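Local coordinates for concanavalin B (Canavalia ensiformis, PDB 6CAF), which may act as a carbohydrate-binding seed protein and has the chitinase-like fold of glycosyl hydrolase family 18, at residues I58-K63 with F105-G110; R69-E74 with K124-Y129; G113-C118 with Q156-E161; N166-L171 with I201-F206. One frame throughout, in Å; residues are numbered along the deposited sequence. Where two conformers were deposited one is given.

Interaction 1: I58-K63 with F105-G110; sequences ISFLDK and FLALGG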
loop_
_atom_site.group_PDB
_atom_site.type_symbol
_atom_site.label_atom_id
_atom_site.label_comp_id
_atom_site.label_asym_id
_atom_site.label_seq_id
_atom_site.Cartn_x
_atom_site.Cartn_y
_atom_site.Cartn_z
ATOM N N ILE A 58 4.202 -6.243 0.453
ATOM C CA ILE A 58 5.560 -6.672 0.128
ATOM C C ILE A 58 6.113 -5.696 -0.904
ATOM O O ILE A 58 5.543 -5.550 -2.005
ATOM C CB ILE A 58 5.604 -8.114 -0.398
ATOM C CG1 ILE A 58 5.125 -9.077 0.703
ATOM C CG2 ILE A 58 6.984 -8.454 -0.873
ATOM C CD1 ILE A 58 5.051 -10.516 0.289
ATOM N N SER A 59 7.192 -5.012 -0.521
ATOM C CA SER A 59 7.598 -3.777 -1.175
ATOM C C SER A 59 9.063 -3.822 -1.588
ATOM O O SER A 59 9.916 -3.937 -0.710
ATOM C CB SER A 59 7.372 -2.639 -0.187
ATOM O OG SER A 59 6.000 -2.604 0.233
ATOM N N PHE A 60 9.416 -3.746 -2.865
ATOM C CA PHE A 60 8.594 -3.423 -4.014
ATOM C C PHE A 60 9.053 -4.206 -5.236
ATOM O O PHE A 60 10.237 -4.494 -5.374
ATOM C CB PHE A 60 8.758 -1.948 -4.409
ATOM C CG PHE A 60 8.258 -0.969 -3.374
ATOM C CD1 PHE A 60 6.930 -0.605 -3.334
ATOM C CD2 PHE A 60 9.112 -0.440 -2.437
ATOM C CE1 PHE A 60 6.463 0.284 -2.404
ATOM C CE2 PHE A 60 8.657 0.466 -1.506
ATOM C CZ PHE A 60 7.331 0.814 -1.482
ATOM N N LEU A 61 8.114 -4.462 -6.149
ATOM C CA LEU A 61 8.457 -4.822 -7.535
ATOM C C LEU A 61 8.696 -3.491 -8.245
ATOM O O LEU A 61 7.757 -2.750 -8.521
ATOM C CB LEU A 61 7.338 -5.609 -8.182
ATOM C CG LEU A 61 7.724 -6.250 -9.506
ATOM C CD1 LEU A 61 8.508 -7.529 -9.280
ATOM C CD2 LEU A 61 6.501 -6.505 -10.352
ATOM N N ASP A 62 9.972 -3.138 -8.435
ATOM C CA ASP A 62 10.340 -1.803 -8.853
ATOM C C ASP A 62 11.159 -1.708 -10.119
ATOM O O ASP A 62 11.624 -0.613 -10.434
ATOM C CB ASP A 62 11.053 -1.063 -7.740
ATOM C CG ASP A 62 12.372 -1.650 -7.409
ATOM O OD1 ASP A 62 12.781 -2.702 -7.939
ATOM O OD2 ASP A 62 13.056 -1.045 -6.567
ATOM N N LYS A 63 11.264 -2.796 -10.875
ATOM C CA LYS A 63 12.012 -2.801 -12.127
ATOM C C LYS A 63 11.191 -3.548 -13.167
ATOM O O LYS A 63 11.187 -4.775 -13.219
ATOM C CB LYS A 63 13.399 -3.408 -11.956
ATOM C CG LYS A 63 14.415 -2.425 -11.407
ATOM C CD LYS A 63 15.715 -3.115 -11.023
ATOM C CE LYS A 63 15.866 -3.156 -9.513
ATOM N NZ LYS A 63 15.165 -4.303 -8.868
ATOM N N PHE A 105 -0.201 -8.174 0.065
ATOM C CA PHE A 105 -0.225 -7.587 -1.259
ATOM C C PHE A 105 1.199 -7.524 -1.803
ATOM O O PHE A 105 2.153 -7.444 -1.026
ATOM C CB PHE A 105 -0.727 -6.144 -1.193
ATOM C CG PHE A 105 -2.207 -5.934 -1.045
ATOM C CD1 PHE A 105 -2.965 -6.540 -0.125
ATOM C CD2 PHE A 105 -2.826 -5.027 -1.859
ATOM C CE1 PHE A 105 -4.306 -6.258 0.011
ATOM C CE2 PHE A 105 -4.166 -4.738 -1.736
ATOM C CZ PHE A 105 -4.904 -5.334 -0.757
ATOM N N LEU A 106 1.327 -7.503 -3.136
ATOM C CA LEU A 106 2.559 -7.063 -3.764
ATOM C C LEU A 106 2.447 -5.597 -4.131
ATOM O O LEU A 106 1.497 -5.209 -4.812
ATOM C CB LEU A 106 2.864 -7.878 -5.031
ATOM C CG LEU A 106 4.156 -7.508 -5.732
ATOM C CD1 LEU A 106 5.380 -7.836 -4.910
ATOM C CD2 LEU A 106 4.208 -8.180 -7.091
ATOM N N ALA A 107 3.403 -4.798 -3.676
ATOM C CA ALA A 107 3.439 -3.384 -4.044
ATOM C C ALA A 107 4.346 -3.159 -5.248
ATOM O O ALA A 107 5.518 -3.561 -5.261
ATOM C CB ALA A 107 3.911 -2.542 -2.882
ATOM N N LEU A 108 3.784 -2.490 -6.254
ATOM C CA LEU A 108 4.516 -2.029 -7.400
ATOM C C LEU A 108 5.058 -0.648 -7.145
ATOM O O LEU A 108 4.359 0.202 -6.592
ATOM C CB LEU A 108 3.576 -1.926 -8.618
ATOM C CG LEU A 108 2.679 -3.114 -8.922
ATOM C CD1 LEU A 108 1.828 -2.830 -10.139
ATOM C CD2 LEU A 108 3.510 -4.360 -9.134
ATOM N N GLY A 109 6.278 -0.405 -7.628
ATOM C CA GLY A 109 6.794 0.954 -7.692
ATOM C C GLY A 109 7.661 1.288 -6.493
ATOM O O GLY A 109 8.681 0.649 -6.263
ATOM N N GLY A 110 7.237 2.293 -5.729
ATOM C CA GLY A 110 7.975 2.758 -4.570
ATOM C C GLY A 110 8.924 3.894 -4.885
ATOM O O GLY A 110 8.910 4.470 -5.973
#
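Leu61 meets segment 105-110 through both its backbone and its side chain. Its N donates to Ala107 O over 2.9 Å. Its O accepts from Gly109 N, also at 2.9 Å. The side chain lies beside that of Leu108 and points the same way. The methyls Leu61 CD2 and Leu108 CD2 are 3.9 Å apart.

Ile58, three residues earlier, makes the same kind of pair of bonds. Its N donates to Phe105 O and its O accepts from Ala107 N, each over 2.8 Å. Ala107 is therefore held through N by Ile58 and through O by Leu61.

These are neighbouring parallel strands of the beta-alpha-beta unit 55-64, 91-99 and 103-109 in the TIM barrel. Ile58 pairs with Leu106 and Leu61 with Leu108, so 58-63 carries one residue more. That step includes the cis peptide bond between Ser59 and Phe60.

The Phe60 ring has Gly110 CA over the centre of one face, 3.6 Å from its centroid, and Ser59 CB over the other. Its CD1 also touches Ala107 CB at 3.6 Å. A CB on Gly110 would clash with the ring. An alanine at Phe60 would probably open a gap beside Gly110 and Ala107 and deprive the Gly110 CA of its aromatic face.

The strands are joined by backbone bonds, while the side chains add mainly apolar and CH-pi contacts. Pairing here thus depends little on polar side chains.

Interaction 2: R69-E74 with K124-Y129; sequences RKPELE and KDLAEY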
loop_
_atom_site.group_PDB
_atom_site.type_symbol
_atom_site.label_atom_id
_atom_site.label_comp_id
_atom_site.label_asym_id
_atom_site.label_seq_id
_atom_site.Cartn_x
_atom_site.Cartn_y
_atom_site.Cartn_z
ATOM N N ARG A 69 10.462 -8.784 -19.770
ATOM C CA ARG A 69 9.447 -9.777 -20.049
ATOM C C ARG A 69 8.995 -10.483 -18.761
ATOM O O ARG A 69 7.823 -10.851 -18.604
ATOM C CB ARG A 69 10.004 -10.773 -21.087
ATOM C CG ARG A 69 9.104 -11.922 -21.482
ATOM C CD ARG A 69 8.251 -11.513 -22.651
ATOM N NE ARG A 69 7.398 -12.583 -23.142
ATOM C CZ ARG A 69 6.166 -12.376 -23.571
ATOM N NH1 ARG A 69 5.657 -11.138 -23.552
ATOM N NH2 ARG A 69 5.444 -13.385 -23.995
ATOM N N LYS A 70 9.929 -10.657 -17.837
ATOM C CA LYS A 70 9.666 -11.374 -16.594
ATOM C C LYS A 70 10.287 -10.623 -15.443
ATOM O O LYS A 70 11.414 -10.911 -15.036
ATOM C CB LYS A 70 10.237 -12.783 -16.626
ATOM C CG LYS A 70 9.661 -13.659 -15.529
ATOM C CD LYS A 70 10.158 -15.100 -15.594
ATOM C CE LYS A 70 9.516 -15.937 -14.497
ATOM N NZ LYS A 70 9.823 -17.395 -14.623
ATOM N N PRO A 71 9.568 -9.629 -14.913
ATOM C CA PRO A 71 10.148 -8.837 -13.843
ATOM C C PRO A 71 10.642 -9.682 -12.676
ATOM O O PRO A 71 10.010 -10.663 -12.290
ATOM C CB PRO A 71 8.996 -7.922 -13.426
ATOM C CG PRO A 71 8.219 -7.737 -14.687
ATOM C CD PRO A 71 8.296 -9.071 -15.381
ATOM N N GLU A 72 11.783 -9.293 -12.144
ATOM C CA GLU A 72 12.364 -9.974 -11.011
ATOM C C GLU A 72 12.227 -9.163 -9.743
ATOM O O GLU A 72 12.357 -7.935 -9.750
ATOM C CB GLU A 72 13.822 -10.276 -11.277
ATOM C CG GLU A 72 14.464 -11.069 -10.152
ATOM C CD GLU A 72 13.904 -12.499 -9.993
ATOM O OE1 GLU A 72 12.797 -12.758 -9.405
ATOM O OE2 GLU A 72 14.622 -13.402 -10.455
ATOM N N LEU A 73 11.936 -9.854 -8.649
ATOM C CA LEU A 73 11.768 -9.199 -7.381
ATOM C C LEU A 73 13.093 -9.137 -6.629
ATOM O O LEU A 73 13.790 -10.139 -6.473
ATOM C CB LEU A 73 10.702 -9.941 -6.567
ATOM C CG LEU A 73 10.313 -9.265 -5.246
ATOM C CD1 LEU A 73 9.605 -7.949 -5.499
ATOM C CD2 LEU A 73 9.441 -10.198 -4.466
ATOM N N GLU A 74 13.420 -7.948 -6.152
ATOM C CA GLU A 74 14.582 -7.743 -5.306
ATOM C C GLU A 74 14.131 -6.922 -4.106
ATOM O O GLU A 74 13.682 -5.794 -4.248
ATOM C CB GLU A 74 15.654 -6.953 -6.058
ATOM C CG GLU A 74 16.355 -7.720 -7.160
ATOM C CD GLU A 74 17.655 -8.374 -6.722
ATOM O OE1 GLU A 74 17.961 -8.432 -5.521
ATOM O OE2 GLU A 74 18.362 -8.835 -7.613
ATOM N N LYS A 124 -1.110 -5.168 -20.523
ATOM C CA LYS A 124 -1.727 -6.492 -20.515
ATOM C C LYS A 124 -0.720 -7.590 -20.177
ATOM O O LYS A 124 -0.986 -8.461 -19.333
ATOM C CB LYS A 124 -2.421 -6.761 -21.851
ATOM C CG LYS A 124 -3.007 -8.148 -22.007
ATOM C CD LYS A 124 -4.000 -8.473 -20.911
ATOM C CE LYS A 124 -4.699 -9.786 -21.203
ATOM N NZ LYS A 124 -5.540 -10.214 -20.057
ATOM N N ASP A 125 0.456 -7.544 -20.783
ATOM C CA ASP A 125 1.493 -8.533 -20.502
ATOM C C ASP A 125 1.803 -8.535 -18.985
ATOM O O ASP A 125 1.940 -9.592 -18.356
ATOM C CB ASP A 125 2.808 -8.200 -21.229
ATOM C CG ASP A 125 2.790 -8.359 -22.717
ATOM O OD1 ASP A 125 1.889 -8.984 -23.265
ATOM O OD2 ASP A 125 3.774 -7.868 -23.323
ATOM N N LEU A 126 1.975 -7.354 -18.400
ATOM C CA LEU A 126 2.324 -7.244 -17.002
ATOM C C LEU A 126 1.172 -7.709 -16.115
ATOM O O LEU A 126 1.398 -8.380 -15.101
ATOM C CB LEU A 126 2.745 -5.803 -16.683
ATOM C CG LEU A 126 3.242 -5.555 -15.270
ATOM C CD1 LEU A 126 4.467 -6.368 -14.933
ATOM C CD2 LEU A 126 3.495 -4.073 -15.034
ATOM N N ALA A 127 -0.059 -7.329 -16.456
ATOM C CA ALA A 127 -1.180 -7.811 -15.669
ATOM C C ALA A 127 -1.231 -9.334 -15.666
ATOM O O ALA A 127 -1.470 -9.961 -14.628
ATOM C CB ALA A 127 -2.467 -7.226 -16.226
ATOM N N GLU A 128 -1.020 -9.942 -16.824
ATOM C CA GLU A 128 -0.998 -11.390 -16.921
ATOM C C GLU A 128 0.134 -11.985 -16.102
ATOM O O GLU A 128 -0.045 -12.989 -15.413
ATOM C CB GLU A 128 -0.892 -11.836 -18.384
ATOM C CG GLU A 128 -2.201 -11.645 -19.161
ATOM C CD GLU A 128 -3.279 -12.629 -18.771
ATOM O OE1 GLU A 128 -2.942 -13.847 -18.594
ATOM O OE2 GLU A 128 -4.471 -12.272 -18.708
ATOM N N TYR A 129 1.300 -11.371 -16.202
ATOM C CA TYR A 129 2.437 -11.811 -15.388
ATOM C C TYR A 129 2.102 -11.783 -13.895
ATOM O O TYR A 129 2.364 -12.765 -13.153
ATOM C CB TYR A 129 3.660 -10.954 -15.702
ATOM C CG TYR A 129 4.787 -11.045 -14.675
ATOM C CD1 TYR A 129 5.729 -12.003 -14.697
ATOM C CD2 TYR A 129 4.841 -10.099 -13.657
ATOM C CE1 TYR A 129 6.762 -12.023 -13.712
ATOM C CE2 TYR A 129 5.792 -10.089 -12.700
ATOM C CZ TYR A 129 6.765 -11.021 -12.708
ATOM O OH TYR A 129 7.658 -10.842 -11.618
HETATM O O HOH W 1 6.204 -8.561 -22.240
#
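Tyr129 lays one face of its ring against Pro71. Pro71 CD sits over the ring centre, 3.6 Å from the centroid and 10° off the normal, a CH-pi contact. The two side chains reach toward each other, tip to tip. Tyr129 OH donates to Pro71 O in a very short hydrogen bond of 2.5 Å. The same residue thus offers its ring to the aromatic face and its carbonyl to the hydroxyl. Tyr129 CG, anti to the backbone N (chi1 164°), carries the ring from the helix toward Pro71. Lys70 CG touches Tyr129 CE1 at 3.8 Å, its chain crossing the tyrosine at about a right angle. Pro71 CG also meets Leu126 CD1, 4.0 Å away.

At the outer edge, Arg69 NH1 and Asp125 OD2 form a long salt bridge of 3.8 Å. Their flat groups are nearly perpendicular. A water closes the distance, accepting from Arg69 NH1 at 2.9 Å and donating to Asp125 OD2 at 2.7 Å.

The contact ties the loop after strand 55-64 to helix 120-135. Pro71 and Leu126 both pack on Phe64 of that strand, and Leu73 reaches Leu61. Elsewhere on the helix, Ala127 packs on Glu170 and Ile174 of helix 164-178.

Interaction 3: G113-C118 with Q156-E161; sequences GTYSAC and QKPVDE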
loop_
_atom_site.group_PDB
_atom_site.type_symbol
_atom_site.label_atom_id
_atom_site.label_comp_id
_atom_site.label_asym_id
_atom_site.label_seq_id
_atom_site.Cartn_x
_atom_site.Cartn_y
_atom_site.Cartn_z
ATOM N N GLY A 113 14.058 2.582 -8.070
ATOM C CA GLY A 113 13.886 1.711 -9.215
ATOM C C GLY A 113 13.557 2.476 -10.482
ATOM O O GLY A 113 13.489 3.702 -10.508
ATOM N N THR A 114 13.329 1.703 -11.535
ATOM C CA THR A 114 12.999 2.206 -12.847
ATOM C C THR A 114 11.797 1.398 -13.276
ATOM O O THR A 114 11.921 0.210 -13.654
ATOM C CB THR A 114 14.144 1.962 -13.838
ATOM O OG1 THR A 114 15.331 2.601 -13.363
ATOM C CG2 THR A 114 13.771 2.481 -15.213
ATOM N N TYR A 115 10.625 2.017 -13.195
ATOM C CA TYR A 115 9.415 1.284 -13.485
ATOM C C TYR A 115 8.477 2.085 -14.359
ATOM O O TYR A 115 8.286 3.280 -14.167
ATOM C CB TYR A 115 8.742 0.805 -12.197
ATOM C CG TYR A 115 8.451 1.843 -11.152
ATOM C CD1 TYR A 115 7.249 2.532 -11.138
ATOM C CD2 TYR A 115 9.362 2.119 -10.129
ATOM C CE1 TYR A 115 6.955 3.434 -10.156
ATOM C CE2 TYR A 115 9.054 3.028 -9.152
ATOM C CZ TYR A 115 7.854 3.692 -9.156
ATOM O OH TYR A 115 7.502 4.577 -8.160
ATOM N N SER A 116 7.867 1.366 -15.292
ATOM C CA SER A 116 6.953 1.930 -16.253
ATOM C C SER A 116 5.955 0.892 -16.697
ATOM O O SER A 116 6.329 -0.259 -16.907
ATOM C CB SER A 116 7.711 2.424 -17.492
ATOM O OG SER A 116 6.816 2.990 -18.442
ATOM N N ALA A 117 4.704 1.309 -16.850
ATOM C CA ALA A 117 3.707 0.456 -17.437
ATOM C C ALA A 117 3.822 0.378 -18.967
ATOM O O ALA A 117 3.171 -0.469 -19.588
ATOM C CB ALA A 117 2.328 0.906 -17.012
ATOM N N CYS A 118 4.649 1.265 -19.536
ATOM C CA CYS A 118 5.146 1.197 -20.929
ATOM C C CYS A 118 4.143 1.539 -22.013
ATOM O O CYS A 118 4.368 2.457 -22.802
ATOM C CB CYS A 118 5.746 -0.226 -21.213
ATOM S SG CYS A 118 6.131 -0.581 -22.960
ATOM N N GLN A 156 4.946 6.379 -7.310
ATOM C CA GLN A 156 5.353 7.646 -6.783
ATOM C C GLN A 156 6.483 8.295 -7.549
ATOM O O GLN A 156 6.666 9.508 -7.478
ATOM C CB GLN A 156 5.612 7.586 -5.275
ATOM C CG GLN A 156 6.348 6.473 -4.701
ATOM C CD GLN A 156 6.742 6.706 -3.290
ATOM O OE1 GLN A 156 7.695 7.415 -3.029
ATOM N NE2 GLN A 156 5.991 6.141 -2.365
ATOM N N LYS A 157 7.209 7.484 -8.297
ATOM C CA LYS A 157 8.365 7.909 -9.025
ATOM C C LYS A 157 8.537 7.004 -10.242
ATOM O O LYS A 157 9.591 6.391 -10.418
ATOM C CB LYS A 157 9.603 7.857 -8.100
ATOM C CG LYS A 157 10.826 8.517 -8.685
ATOM C CD LYS A 157 12.132 8.059 -8.041
ATOM C CE LYS A 157 12.304 6.542 -7.957
ATOM N NZ LYS A 157 12.028 5.775 -9.201
ATOM N N PRO A 158 7.498 6.925 -11.102
ATOM C CA PRO A 158 7.613 6.173 -12.323
ATOM C C PRO A 158 8.390 6.930 -13.361
ATOM O O PRO A 158 8.631 8.122 -13.209
ATOM C CB PRO A 158 6.175 6.032 -12.794
ATOM C CG PRO A 158 5.585 7.353 -12.375
ATOM C CD PRO A 158 6.213 7.626 -11.023
ATOM N N VAL A 159 8.751 6.249 -14.438
ATOM C CA VAL A 159 9.345 6.962 -15.551
ATOM C C VAL A 159 8.375 8.069 -15.949
ATOM O O VAL A 159 8.741 9.254 -16.016
ATOM C CB VAL A 159 9.588 6.028 -16.741
ATOM C CG1 VAL A 159 10.079 6.831 -17.942
ATOM C CG2 VAL A 159 10.569 4.910 -16.375
ATOM N N ASP A 160 7.128 7.680 -16.204
ATOM C CA ASP A 160 6.064 8.675 -16.399
ATOM C C ASP A 160 4.680 8.201 -16.056
ATOM O O ASP A 160 4.513 7.179 -15.420
ATOM C CB ASP A 160 6.079 9.276 -17.797
ATOM C CG ASP A 160 5.395 8.413 -18.851
ATOM O OD1 ASP A 160 4.606 7.472 -18.558
ATOM O OD2 ASP A 160 5.613 8.750 -20.037
ATOM N N GLU A 161 3.682 8.961 -16.480
ATOM C CA GLU A 161 2.366 8.859 -15.910
ATOM C C GLU A 161 1.435 8.042 -16.754
ATOM O O GLU A 161 0.326 7.803 -16.328
ATOM C CB GLU A 161 1.747 10.242 -15.654
ATOM C CG GLU A 161 0.851 10.819 -16.717
ATOM C CD GLU A 161 1.648 11.571 -17.721
ATOM O OE1 GLU A 161 2.881 11.329 -17.773
ATOM O OE2 GLU A 161 1.079 12.404 -18.451
HETATM O O HOH W 2 10.880 4.760 -12.236
#
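Tyr115 OH is gripped by three backbone groups. Lys157 N donates to it at 2.9 Å and Gln156 N at 3.2 Å. It also hydrogen-bonds Gly110 O, which can only accept. Gln156 N lies at the ring edge, near its plane. Tyr115 CE1 touches Pro158 CB at 3.8 Å, and Lys157 O lies over one ring face.

Segment 156-161 lies in the loop between strand 150-154 of the TIM barrel and helix 164-178. In sequence, Gln156 falls where active family 18 chitinases carry the glutamate of the DxxDxDxE motif. Its NE2 bonds Asp154 OD1. The tyrosine thus holds the backbone N of Gln156, while Asp154 of strand 150-154 holds its amide end.

Further along, Val159 N donates to Tyr115 O at 3.0 Å, at an N-H...O angle of 168°. Val159 CG2 packs on Ser116 CB at 3.9 Å. Ser116 OG accepts from Cys118 N in an ST turn. Lys157 bends at chi3 and chi4, and its NZ donates to Gly113 O over 2.9 Å. A water accepts from Tyr115 N and donates to Lys157 O at 2.8 Å, with a weak bond to Gly113 O.

Interaction 4: N166-L171 with I201-F206; sequences NLLEEL and IQTRHF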
loop_
_atom_site.group_PDB
_atom_site.type_symbol
_atom_site.label_atom_id
_atom_site.label_comp_id
_atom_site.label_asym_id
_atom_site.label_seq_id
_atom_site.Cartn_x
_atom_site.Cartn_y
_atom_site.Cartn_z
ATOM N N ASN A 166 -4.230 1.748 -17.761
ATOM C CA ASN A 166 -4.337 0.522 -18.532
ATOM C C ASN A 166 -3.945 -0.708 -17.697
ATOM O O ASN A 166 -4.592 -1.743 -17.778
ATOM C CB ASN A 166 -3.490 0.624 -19.807
ATOM C CG ASN A 166 -4.074 1.599 -20.795
ATOM O OD1 ASN A 166 -5.304 1.676 -20.923
ATOM N ND2 ASN A 166 -3.212 2.358 -21.490
ATOM N N LEU A 167 -2.891 -0.588 -16.899
ATOM C CA LEU A 167 -2.483 -1.719 -16.059
ATOM C C LEU A 167 -3.607 -2.102 -15.111
ATOM O O LEU A 167 -3.936 -3.290 -14.911
ATOM C CB LEU A 167 -1.203 -1.374 -15.320
ATOM C CG LEU A 167 -0.687 -2.465 -14.383
ATOM C CD1 LEU A 167 -0.415 -3.775 -15.078
ATOM C CD2 LEU A 167 0.557 -1.985 -13.640
ATOM N N LEU A 168 -4.176 -1.087 -14.459
ATOM C CA LEU A 168 -5.280 -1.314 -13.564
ATOM C C LEU A 168 -6.473 -1.948 -14.288
ATOM O O LEU A 168 -7.063 -2.919 -13.785
ATOM C CB LEU A 168 -5.687 0.009 -12.918
ATOM C CG LEU A 168 -6.891 -0.071 -12.007
ATOM C CD1 LEU A 168 -6.694 -1.054 -10.864
ATOM C CD2 LEU A 168 -7.228 1.333 -11.505
ATOM N N GLU A 169 -6.826 -1.412 -15.464
ATOM C CA GLU A 169 -7.911 -1.949 -16.259
ATOM C C GLU A 169 -7.693 -3.421 -16.583
ATOM O O GLU A 169 -8.611 -4.248 -16.498
ATOM C CB GLU A 169 -8.011 -1.159 -17.552
ATOM C CG GLU A 169 -9.037 -1.708 -18.530
ATOM C CD GLU A 169 -10.455 -1.600 -18.034
ATOM O OE1 GLU A 169 -10.719 -0.641 -17.298
ATOM O OE2 GLU A 169 -11.288 -2.455 -18.404
ATOM N N GLU A 170 -6.473 -3.753 -16.979
ATOM C CA GLU A 170 -6.192 -5.118 -17.360
ATOM C C GLU A 170 -6.260 -6.075 -16.169
ATOM O O GLU A 170 -6.770 -7.191 -16.275
ATOM C CB GLU A 170 -4.851 -5.235 -18.101
ATOM C CG GLU A 170 -4.800 -4.466 -19.412
ATOM C CD GLU A 170 -5.767 -4.839 -20.511
ATOM O OE1 GLU A 170 -6.504 -5.827 -20.405
ATOM O OE2 GLU A 170 -5.762 -4.097 -21.530
ATOM N N LEU A 171 -5.755 -5.631 -15.014
ATOM C CA LEU A 171 -5.881 -6.443 -13.817
ATOM C C LEU A 171 -7.354 -6.611 -13.417
ATOM O O LEU A 171 -7.774 -7.702 -13.023
ATOM C CB LEU A 171 -5.073 -5.844 -12.662
ATOM C CG LEU A 171 -3.595 -6.074 -12.729
ATOM C CD1 LEU A 171 -2.866 -5.127 -11.783
ATOM C CD2 LEU A 171 -3.234 -7.507 -12.407
ATOM N N ILE A 201 -7.148 6.279 -10.836
ATOM C CA ILE A 201 -8.126 6.402 -9.768
ATOM C C ILE A 201 -9.514 6.724 -10.330
ATOM O O ILE A 201 -10.523 6.214 -9.818
ATOM C CB ILE A 201 -7.660 7.405 -8.714
ATOM C CG1 ILE A 201 -6.428 6.840 -8.029
ATOM C CG2 ILE A 201 -8.768 7.655 -7.708
ATOM C CD1 ILE A 201 -5.703 7.835 -7.135
ATOM N N GLN A 202 -9.559 7.491 -11.399
ATOM C CA GLN A 202 -10.830 7.858 -12.005
ATOM C C GLN A 202 -11.540 6.681 -12.668
ATOM O O GLN A 202 -12.729 6.797 -12.964
ATOM C CB GLN A 202 -10.636 9.001 -12.977
ATOM C CG GLN A 202 -10.347 10.326 -12.269
ATOM C CD GLN A 202 -11.501 10.765 -11.387
ATOM O OE1 GLN A 202 -12.605 10.918 -11.872
ATOM N NE2 GLN A 202 -11.250 10.938 -10.091
ATOM N N THR A 203 -10.859 5.543 -12.868
ATOM C CA THR A 203 -11.551 4.336 -13.381
ATOM C C THR A 203 -12.515 3.731 -12.352
ATOM O O THR A 203 -13.342 2.892 -12.711
ATOM C CB THR A 203 -10.577 3.205 -13.766
ATOM O OG1 THR A 203 -9.974 2.664 -12.593
ATOM C CG2 THR A 203 -9.552 3.628 -14.796
ATOM N N ARG A 204 -12.334 4.076 -11.084
ATOM C CA ARG A 204 -13.113 3.496 -9.988
ATOM C C ARG A 204 -12.823 2.028 -9.735
ATOM O O ARG A 204 -13.554 1.380 -8.972
ATOM C CB ARG A 204 -14.617 3.754 -10.155
ATOM C CG ARG A 204 -14.898 5.203 -10.467
ATOM C CD ARG A 204 -16.378 5.518 -10.521
ATOM N NE ARG A 204 -16.555 6.930 -10.862
ATOM C CZ ARG A 204 -17.704 7.552 -10.972
ATOM N NH1 ARG A 204 -18.818 6.925 -10.709
ATOM N NH2 ARG A 204 -17.717 8.810 -11.370
ATOM N N HIS A 205 -11.726 1.505 -10.295
ATOM C CA HIS A 205 -11.422 0.095 -10.102
ATOM C C HIS A 205 -10.654 -0.216 -8.850
ATOM O O HIS A 205 -10.640 -1.369 -8.443
ATOM C CB HIS A 205 -10.583 -0.515 -11.230
ATOM C CG HIS A 205 -11.209 -0.522 -12.560
ATOM N ND1 HIS A 205 -12.536 -0.755 -12.748
ATOM C CD2 HIS A 205 -10.673 -0.352 -13.792
ATOM C CE1 HIS A 205 -12.811 -0.721 -14.034
ATOM N NE2 HIS A 205 -11.683 -0.538 -14.699
ATOM N N PHE A 206 -10.020 0.773 -8.220
ATOM C CA PHE A 206 -9.322 0.475 -6.993
ATOM C C PHE A 206 -10.306 0.174 -5.868
ATOM O O PHE A 206 -11.264 0.905 -5.641
ATOM C CB PHE A 206 -8.396 1.599 -6.542
ATOM C CG PHE A 206 -7.185 1.814 -7.412
ATOM C CD1 PHE A 206 -6.223 0.831 -7.528
ATOM C CD2 PHE A 206 -6.989 3.009 -8.087
ATOM C CE1 PHE A 206 -5.088 1.036 -8.281
ATOM C CE2 PHE A 206 -5.853 3.203 -8.852
ATOM C CZ PHE A 206 -4.901 2.226 -8.938
#
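Leu168 points its CB toward 201-206, and its branch ends there between three residues. CG is anti to the backbone N (chi1 177°) and meets His205 CB at 3.8 Å. CD1 touches Phe206 CE1 at 3.7 Å. CD2 lies over one face of the Phe206 ring, offset toward the rim, in a CH-pi contact 3.6 Å from the centroid. It also comes within 3.2 Å of Thr203 OG1, a tight approach. That oxygen already has polar partners: it accepts from His205 N in an ST turn and bonds Ala200 O.

Next to this apolar contact, His205 NE2 donates to Glu169 OE1 over 2.8 Å. The oxygen lies in the histidine ring plane. The histidine meets it from above the carboxylate plane, 41° out of it. Glu169 was modelled in two conformers, and the bond is described for one of them. There Glu169 OE2 bonds Gln173 NE2. The His205 ring also stacks on Tyr172. An alanine at His205 would probably leave Glu169 OE1 without this mate and Tyr172 without its stacking partner.

Arg204, with positive phi, is the first residue to leave helical angles after helix 198-202. The contact joins the end of that short helix, on its way to strand 208-212, to helix 164-178. On the barrel side, Leu168 packs on Phe153 of strand 150-154 and Leu184 of strand 183-186. Phe206 meets Phe153 edge-to-face and touches Ala186. Another side of helix 164-178 faces helix 120-135, where Leu167 packs on Leu126.

Interaction 1 is the buried one, made mostly by backbone bonds between barrel strands. The other three are partly buried and lie farther from the chain centre. Interactions 2 and 4 involve the helices around the barrel, 120-135 and 164-178, which touch each other through Ala127 and Glu170. Both pair an apolar contact with a polar one nearer the surface. Interaction 3 joins the short strand 114-115 and its flanks to the loop after strand 150-154, and is the most polar in its side-chain bonding. Interactions 2 and 3 each include a bridging water. Interaction 3 meets interaction 1 at Gly110. Interaction 2 reaches interaction 1 through Leu73, and interaction 4 does so through Leu167 and Leu108.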